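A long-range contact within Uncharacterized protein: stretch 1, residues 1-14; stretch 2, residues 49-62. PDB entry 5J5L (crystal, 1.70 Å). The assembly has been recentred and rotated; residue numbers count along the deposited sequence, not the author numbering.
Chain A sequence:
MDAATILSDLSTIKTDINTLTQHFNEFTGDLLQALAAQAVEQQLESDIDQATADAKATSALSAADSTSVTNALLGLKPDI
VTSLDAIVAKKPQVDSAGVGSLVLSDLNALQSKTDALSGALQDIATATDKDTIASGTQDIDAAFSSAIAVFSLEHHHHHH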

ATOM      1  N   MET A   1       2.333  -6.196  17.816  1.00 47.24           N
ATOM      2  CA  MET A   1       2.641  -6.155  19.279  1.00 53.69           C
ATOM      3  C   MET A   1       4.125  -5.901  19.570  1.00 53.79           C
ATOM      4  O   MET A   1       4.486  -5.480  20.669  1.00 51.09           O
ATOM      5  CB  MET A   1       2.197  -7.460  19.948  1.00 63.78           C
ATOM      6  N   ASP A   2       4.987  -6.167  18.590  1.00 48.48           N
ATOM      7  CA  ASP A   2       6.415  -5.871  18.708  1.00 41.18           C
ATOM      8  C   ASP A   2       6.985  -5.584  17.327  1.00 35.21           C
ATOM      9  O   ASP A   2       6.259  -5.659  16.329  1.00 33.61           O
ATOM     10  CB  ASP A   2       7.167  -7.022  19.380  1.00 40.67           C
ATOM     11  CG  ASP A   2       6.961  -8.355  18.689  1.00 43.54           C
ATOM     12  OD1 ASP A   2       6.804  -8.394  17.451  1.00 40.55           O
ATOM     13  OD2 ASP A   2       6.970  -9.383  19.397  1.00 50.06           O
ATOM     14  N   ALA A   3       8.269  -5.236  17.278  1.00 30.23           N
ATOM     15  CA  ALA A   3       8.890  -4.807  16.023  1.00 27.50           C
ATOM     16  C   ALA A   3       8.909  -5.935  14.992  1.00 22.50           C
ATOM     17  O   ALA A   3       8.610  -5.704  13.818  1.00 22.62           O
ATOM     18  CB  ALA A   3      10.298  -4.300  16.275  1.00 31.92           C
ATOM     19  N   ALA A   4       9.255  -7.144  15.434  1.00 26.96           N
ATOM     20  CA  ALA A   4       9.303  -8.276  14.506  1.00 26.00           C
ATOM     21  C   ALA A   4       7.938  -8.517  13.862  1.00 24.94           C
ATOM     22  O   ALA A   4       7.856  -8.804  12.677  1.00 23.23           O
ATOM     23  CB  ALA A   4       9.795  -9.518  15.191  1.00 29.47           C
ATOM     24  N   THR A   5       6.866  -8.392  14.638  1.00 25.64           N
ATOM     25  CA  THR A   5       5.519  -8.537  14.094  1.00 25.16           C
ATOM     26  C   THR A   5       5.220  -7.494  13.024  1.00 21.86           C
ATOM     27  O   THR A   5       4.666  -7.804  11.967  1.00 20.80           O
ATOM     28  CB  THR A   5       4.451  -8.481  15.216  1.00 29.19           C
ATOM     29  OG1 THR A   5       4.707  -9.513  16.171  1.00 33.00           O
ATOM     30  CG2 THR A   5       3.043  -8.669  14.653  1.00 31.61           C
ATOM     31  N   ILE A   6       5.582  -6.244  13.296  1.00 22.55           N
ATOM     32  CA  ILE A   6       5.383  -5.175  12.338  1.00 20.43           C
ATOM     33  C   ILE A   6       6.194  -5.472  11.058  1.00 18.26           C
ATOM     34  O   ILE A   6       5.679  -5.295   9.955  1.00 17.56           O
ATOM     35  CB  ILE A   6       5.784  -3.804  12.925  1.00 22.60           C
ATOM     36  CG1 ILE A   6       4.860  -3.442  14.089  1.00 26.48           C
ATOM     37  CG2 ILE A   6       5.761  -2.731  11.843  1.00 22.71           C
ATOM     38  CD1 ILE A   6       5.366  -2.296  14.935  1.00 29.90           C
ATOM     39  N   LEU A   7       7.437  -5.935  11.197  1.00 18.96           N
ATOM     40  CA  LEU A   7       8.258  -6.225  10.005  1.00 18.92           C
ATOM     41  C   LEU A   7       7.632  -7.341   9.171  1.00 18.46           C
ATOM     42  O   LEU A   7       7.576  -7.238   7.937  1.00 19.94           O
ATOM     43  CB  LEU A   7       9.682  -6.588  10.379  1.00 18.67           C
ATOM     44  CG  LEU A   7      10.467  -5.452  11.041  1.00 21.26           C
ATOM     45  CD1 LEU A   7      11.780  -5.950  11.601  1.00 23.12           C
ATOM     46  CD2 LEU A   7      10.704  -4.325  10.070  1.00 22.02           C
ATOM     47  N   SER A   8       7.161  -8.387   9.840  1.00 19.06           N
ATOM     48  CA  SER A   8       6.491  -9.487   9.158  1.00 21.02           C
ATOM     49  C   SER A   8       5.230  -8.955   8.450  1.00 19.33           C
ATOM     50  O   SER A   8       4.948  -9.324   7.298  1.00 19.92           O
ATOM     51  CB  SER A   8       6.148 -10.590  10.161  1.00 25.62           C
ATOM     52  OG  SER A   8       5.466 -11.665   9.537  1.00 32.68           O
ATOM     53  N   ASP A   9       4.485  -8.083   9.136  1.00 19.48           N
ATOM     54  CA  ASP A   9       3.281  -7.477   8.561  1.00 18.40           C
ATOM     55  C   ASP A   9       3.609  -6.695   7.291  1.00 16.89           C
ATOM     56  O   ASP A   9       2.861  -6.741   6.318  1.00 17.31           O
ATOM     57  CB  ASP A   9       2.620  -6.496   9.529  1.00 20.71           C
ATOM     58  CG  ASP A   9       1.952  -7.154  10.710  1.00 24.80           C
ATOM     59  OD1 ASP A   9       1.680  -8.391  10.718  1.00 26.10           O
ATOM     60  OD2 ASP A   9       1.630  -6.392  11.656  1.00 26.75           O
ATOM     61  N   LEU A  10       4.696  -5.928   7.329  1.00 17.43           N
ATOM     62  CA  LEU A  10       5.089  -5.120   6.181  1.00 16.93           C
ATOM     63  C   LEU A  10       5.541  -6.003   5.013  1.00 16.84           C
ATOM     64  O   LEU A  10       5.310  -5.666   3.853  1.00 19.39           O
ATOM     65  CB  LEU A  10       6.169  -4.126   6.560  1.00 18.64           C
ATOM     66  CG  LEU A  10       5.690  -3.004   7.504  1.00 17.31           C
ATOM     67  CD1 LEU A  10       6.877  -2.222   8.055  1.00 20.49           C
ATOM     68  CD2 LEU A  10       4.683  -2.080   6.854  1.00 19.62           C
ATOM     69  N   SER A  11       6.162  -7.126   5.320  1.00 18.30           N
ATOM     70  CA  SER A  11       6.583  -8.052   4.261  1.00 17.86           C
ATOM     71  C   SER A  11       5.373  -8.660   3.552  1.00 19.06           C
ATOM     72  O   SER A  11       5.362  -8.815   2.332  1.00 19.59           O
ATOM     73  CB  SER A  11       7.439  -9.162   4.843  1.00 19.75           C
ATOM     74  OG  SER A  11       7.982  -9.988   3.828  1.00 20.31           O
ATOM     75  N   THR A  12       4.357  -9.006   4.331  1.00 18.40           N
ATOM     76  CA  THR A  12       3.111  -9.547   3.785  1.00 19.61           C
ATOM     77  C   THR A  12       2.467  -8.518   2.845  1.00 18.19           C
ATOM     78  O   THR A  12       1.979  -8.850   1.758  1.00 20.39           O
ATOM     79  CB  THR A  12       2.157  -9.947   4.931  1.00 20.72           C
ATOM     80  OG1 THR A  12       2.724 -11.041   5.675  1.00 22.36           O
ATOM     81  CG2 THR A  12       0.789 -10.366   4.404  1.00 23.69           C
ATOM     82  N   ILE A  13       2.472  -7.263   3.259  1.00 18.73           N
ATOM     83  CA  ILE A  13       1.981  -6.177   2.405  1.00 18.21           C
ATOM     84  C   ILE A  13       2.780  -6.111   1.090  1.00 17.50           C
ATOM     85  O   ILE A  13       2.191  -6.020  -0.000  1.00 17.25           O
ATOM     86  CB  ILE A  13       2.002  -4.827   3.153  1.00 16.51           C
ATOM     87  CG1 ILE A  13       0.958  -4.848   4.280  1.00 18.00           C
ATOM     88  CG2 ILE A  13       1.759  -3.667   2.198  1.00 17.34           C
ATOM     89  CD1 ILE A  13       1.188  -3.813   5.364  1.00 18.57           C
ATOM     90  N   LYS A  14       4.098  -6.181   1.199  1.00 18.75           N
ATOM     91  CA  LYS A  14       4.968  -6.154   0.018  1.00 19.23           C
ATOM     92  C   LYS A  14       4.590  -7.282  -0.934  1.00 19.31           C
ATOM     93  O   LYS A  14       4.443  -7.081  -2.148  1.00 20.02           O
ATOM     94  CB  LYS A  14       6.432  -6.304   0.436  1.00 22.26           C
ATOM     95  CG  LYS A  14       7.432  -6.053  -0.685  1.00 26.14           C
ATOM     96  CD  LYS A  14       8.846  -6.280  -0.176  1.00 29.92           C
ATOM     97  CE  LYS A  14       9.902  -5.770  -1.137  1.00 38.57           C
ATOM     98  NZ  LYS A  14      10.207  -4.329  -0.905  1.00 42.53           N
TER
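Stretch 2, residues 49-62: DQATADAKATSALS

The shortest polar approach between the two stretches joins two acids. Asp-54 of stretch 2 reaches Asp-9 of stretch 1 with OD2 of Asp-54 only 2.4 Å from OD2 of Asp-9, a separation at which one carboxyl group probably holds a proton and donates it to the other. Both residues point their CA-to-CB bonds toward the opposing stretch, both have chi1 in the m well, and the carboxyl groups meet. OD1 of Asp-9 lies 3.3 Å from OD2 of Asp-54, but as two acceptors these atoms are not hydrogen-bonded.

The other charge near Asp-54 is the chain's amino terminus. Met-1 N forms a long salt bridge with Asp-54 OD1, at 4.0 Å, and a weak hydrogen bond to Asp-54 O, at 3.5 Å. That carbonyl has a better partner within its own stretch: Thr-58 OG1 donates to Asp-54 O at 2.7 Å. The threonine hydroxyl is thereby held against the start of stretch 1, with Thr-58 OG1 3.4 Å from Met-1 C and 3.5 Å from Asp-2 N. Asp-54 thus meets stretch 1 through both its side chain and its backbone.

Stretch 1 begins its helix with a classic N-cap. Asp-2 OD1 accepts from Thr-5 N at 2.8 Å and also from Thr-5 OG1 at 2.7 Å, and the helix runs from Ala-3 through Lys-14 and beyond. The CA-to-CB bond of Asp-2 points away from stretch 2, and its carboxylate caps the helix. Thr-5 instead points its CB toward stretch 2, and its methyl CG2 rests 3.4 Å from Asp-54 OD2.

The helix of stretch 2, which begins earlier in the chain, runs to Lys-56, nearly antiparallel to that of stretch 1. Their N-to-C directions differ by 167°, and their axes approach to 9.2 Å. The register follows from this direction: Asp-9 lies across from Ala-51, with CA of Asp-9 and CA of Ala-51 5.4 Å apart, while the start of stretch 1 meets the segment beyond the helix, CA of Met-1 lying 4.9 Å from CA of Thr-58. From Thr-58 to Ser-62 the backbone is extended in its phi/psi angles.

Small residues accompany the close packing. Ala-51 sits against Asp-9, with CB of Ala-51 3.8 Å from CB of Asp-9, and the same methyl receives Ile-13, whose CD1 is 3.8 Å from Ala-51 CB. One turn further along stretch 2, Ile-6 brings its CD1 to 3.9 Å from Ala-55 CA and 4.4 Å from Ala-55 CB; that CD1 is also 3.5 Å from Thr-58 OG1. The CB of Ile-6 points sideways, but its end comes nearer. Past the helix, Leu-61 points toward stretch 1 and packs its CD2 4.2 Å from Ala-3 CB. The design reading is compact: the apolar contacts each pair an alanine with an isoleucine or leucine, and an acid pair lies beside them, with 484 Å² buried in all.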

ATOM      1  N   ASP A  49      -4.418  -2.856   7.373  1.00 20.59           N
ATOM      2  CA  ASP A  49      -5.138  -2.606   8.627  1.00 22.21           C
ATOM      3  C   ASP A  49      -4.547  -3.430   9.775  1.00 24.25           C
ATOM      4  O   ASP A  49      -4.460  -2.937  10.903  1.00 24.00           O
ATOM      5  CB  ASP A  49      -6.632  -2.881   8.474  1.00 24.33           C
ATOM      6  CG  ASP A  49      -7.348  -1.805   7.654  1.00 27.12           C
ATOM      7  OD1 ASP A  49      -6.752  -0.729   7.402  1.00 26.65           O
ATOM      8  OD2 ASP A  49      -8.503  -2.032   7.257  1.00 28.85           O
ATOM      9  N   GLN A  50      -4.093  -4.657   9.485  1.00 23.14           N
ATOM     10  CA  GLN A  50      -3.449  -5.484  10.509  1.00 25.44           C
ATOM     11  C   GLN A  50      -2.142  -4.844  10.980  1.00 23.26           C
ATOM     12  O   GLN A  50      -1.871  -4.794  12.187  1.00 26.51           O
ATOM     13  CB  GLN A  50      -3.195  -6.903   9.990  1.00 27.13           C
ATOM     14  CG  GLN A  50      -2.496  -7.822  10.995  1.00 29.48           C
ATOM     15  CD  GLN A  50      -3.336  -8.082  12.230  1.00 35.98           C
ATOM     16  OE1 GLN A  50      -2.965  -7.699  13.339  1.00 40.23           O
ATOM     17  NE2 GLN A  50      -4.485  -8.716  12.043  1.00 37.12           N
ATOM     18  N   ALA A  51      -1.337  -4.373  10.029  1.00 21.61           N
ATOM     19  CA  ALA A  51      -0.085  -3.668  10.340  1.00 21.25           C
ATOM     20  C   ALA A  51      -0.337  -2.432  11.219  1.00 22.60           C
ATOM     21  O   ALA A  51       0.374  -2.203  12.204  1.00 22.14           O
ATOM     22  CB  ALA A  51       0.649  -3.277   9.071  1.00 21.21           C
ATOM     23  N   THR A  52      -1.359  -1.652  10.862  1.00 21.00           N
ATOM     24  CA  THR A  52      -1.749  -0.490  11.658  1.00 23.22           C
ATOM     25  C   THR A  52      -2.103  -0.882  13.097  1.00 25.29           C
ATOM     26  O   THR A  52      -1.637  -0.259  14.066  1.00 25.70           O
ATOM     27  CB  THR A  52      -2.938   0.224  10.996  1.00 23.25           C
ATOM     28  OG1 THR A  52      -2.558   0.646   9.686  1.00 21.48           O
ATOM     29  CG2 THR A  52      -3.362   1.428  11.796  1.00 25.07           C
ATOM     30  N   ALA A  53      -2.911  -1.930  13.251  1.00 26.63           N
ATOM     31  CA  ALA A  53      -3.313  -2.386  14.574  1.00 30.14           C
ATOM     32  C   ALA A  53      -2.109  -2.849  15.395  1.00 28.80           C
ATOM     33  O   ALA A  53      -1.995  -2.560  16.586  1.00 29.18           O
ATOM     34  CB  ALA A  53      -4.345  -3.505  14.472  1.00 30.77           C
ATOM     35  N   ASP A  54      -1.206  -3.576  14.747  1.00 26.77           N
ATOM     36  CA  ASP A  54      -0.006  -4.055  15.409  1.00 26.03           C
ATOM     37  C   ASP A  54       0.908  -2.897  15.815  1.00 26.23           C
ATOM     38  O   ASP A  54       1.516  -2.930  16.894  1.00 29.11           O
ATOM     39  CB  ASP A  54       0.736  -5.063  14.511  1.00 26.14           C
ATOM     40  CG  ASP A  54       0.021  -6.417  14.436  1.00 28.71           C
ATOM     41  OD1 ASP A  54      -0.755  -6.733  15.364  1.00 32.06           O
ATOM     42  OD2 ASP A  54       0.226  -7.174  13.463  1.00 28.18           O
ATOM     43  N   ALA A  55       1.010  -1.886  14.960  1.00 26.58           N
ATOM     44  CA  ALA A  55       1.814  -0.699  15.265  1.00 26.84           C
ATOM     45  C   ALA A  55       1.216   0.064  16.442  1.00 29.24           C
ATOM     46  O   ALA A  55       1.956   0.511  17.333  1.00 29.97           O
ATOM     47  CB  ALA A  55       1.906   0.214  14.050  1.00 27.05           C
ATOM     48  N   LYS A  56      -0.113   0.200  16.450  1.00 31.87           N
ATOM     49  CA  LYS A  56      -0.803   0.863  17.573  1.00 35.73           C
ATOM     50  C   LYS A  56      -0.593   0.135  18.894  1.00 39.23           C
ATOM     51  O   LYS A  56      -0.642   0.756  19.962  1.00 40.66           O
ATOM     52  CB  LYS A  56      -2.299   1.000  17.302  1.00 38.84           C
ATOM     53  CG  LYS A  56      -2.627   2.038  16.247  1.00 42.53           C
ATOM     54  CD  LYS A  56      -4.126   2.260  16.174  1.00 51.61           C
ATOM     55  CE  LYS A  56      -4.499   3.169  15.020  1.00 54.72           C
ATOM     56  NZ  LYS A  56      -5.979   3.236  14.866  1.00 57.75           N
ATOM     57  N   ALA A  57      -0.347  -1.170  18.828  1.00 38.00           N
ATOM     58  CA  ALA A  57      -0.118  -1.976  20.026  1.00 38.88           C
ATOM     59  C   ALA A  57       1.348  -2.012  20.489  1.00 39.01           C
ATOM     60  O   ALA A  57       1.659  -2.671  21.484  1.00 41.00           O
ATOM     61  CB  ALA A  57      -0.627  -3.391  19.789  1.00 41.21           C
ATOM     62  N   THR A  58       2.225  -1.273  19.814  1.00 56.90           N
ATOM     63  CA  THR A  58       3.676  -1.399  19.984  1.00 53.57           C
ATOM     64  C   THR A  58       4.284  -0.184  20.710  1.00 53.48           C
ATOM     65  O   THR A  58       3.833   0.948  20.515  1.00 56.61           O
ATOM     66  CB  THR A  58       4.334  -1.613  18.607  1.00 46.10           C
ATOM     67  OG1 THR A  58       3.893  -2.864  18.080  1.00 47.08           O
ATOM     68  CG2 THR A  58       5.851  -1.635  18.708  1.00 41.98           C
ATOM     69  N   SER A  59       5.280  -0.436  21.569  1.00 55.21           N
ATOM     70  CA  SER A  59       5.960   0.620  22.326  1.00 50.47           C
ATOM     71  C   SER A  59       7.020   1.336  21.497  1.00 48.82           C
ATOM     72  O   SER A  59       7.501   0.806  20.486  1.00 44.51           O
ATOM     73  CB  SER A  59       6.637   0.040  23.578  1.00 52.52           C
ATOM     74  OG  SER A  59       5.691  -0.563  24.439  1.00 57.94           O
ATOM     75  N   ALA A  60       7.401   2.531  21.945  1.00 48.55           N
ATOM     76  CA  ALA A  60       8.462   3.307  21.287  1.00 45.47           C
ATOM     77  C   ALA A  60       9.604   2.379  20.882  1.00 39.40           C
ATOM     78  O   ALA A  60      10.137   1.627  21.710  1.00 38.34           O
ATOM     79  CB  ALA A  60       8.982   4.393  22.216  1.00 50.47           C
ATOM     80  N   LEU A  61       9.980   2.440  19.615  1.00 36.60           N
ATOM     81  CA  LEU A  61      10.917   1.486  19.057  1.00 31.46           C
ATOM     82  C   LEU A  61      12.349   1.830  19.436  1.00 33.12           C
ATOM     83  O   LEU A  61      12.724   3.003  19.506  1.00 36.03           O
ATOM     84  CB  LEU A  61      10.783   1.461  17.533  1.00 30.05           C
ATOM     85  CG  LEU A  61       9.431   0.991  16.978  1.00 30.98           C
ATOM     86  CD1 LEU A  61       9.393   1.133  15.468  1.00 29.34           C
ATOM     87  CD2 LEU A  61       9.124  -0.446  17.377  1.00 31.53           C
ATOM     88  N   SER A  62      13.159   0.806  19.679  1.00 31.38           N
ATOM     89  CA  SER A  62      14.605   0.992  19.787  1.00 33.97           C
ATOM     90  C   SER A  62      15.133   1.654  18.500  1.00 34.14           C
ATOM     91  O   SER A  62      14.423   1.702  17.479  1.00 30.98           O
ATOM     92  CB  SER A  62      15.279  -0.366  20.006  1.00 35.66           C
ATOM     93  OG  SER A  62      15.225  -1.151  18.829  1.00 32.44           O
TER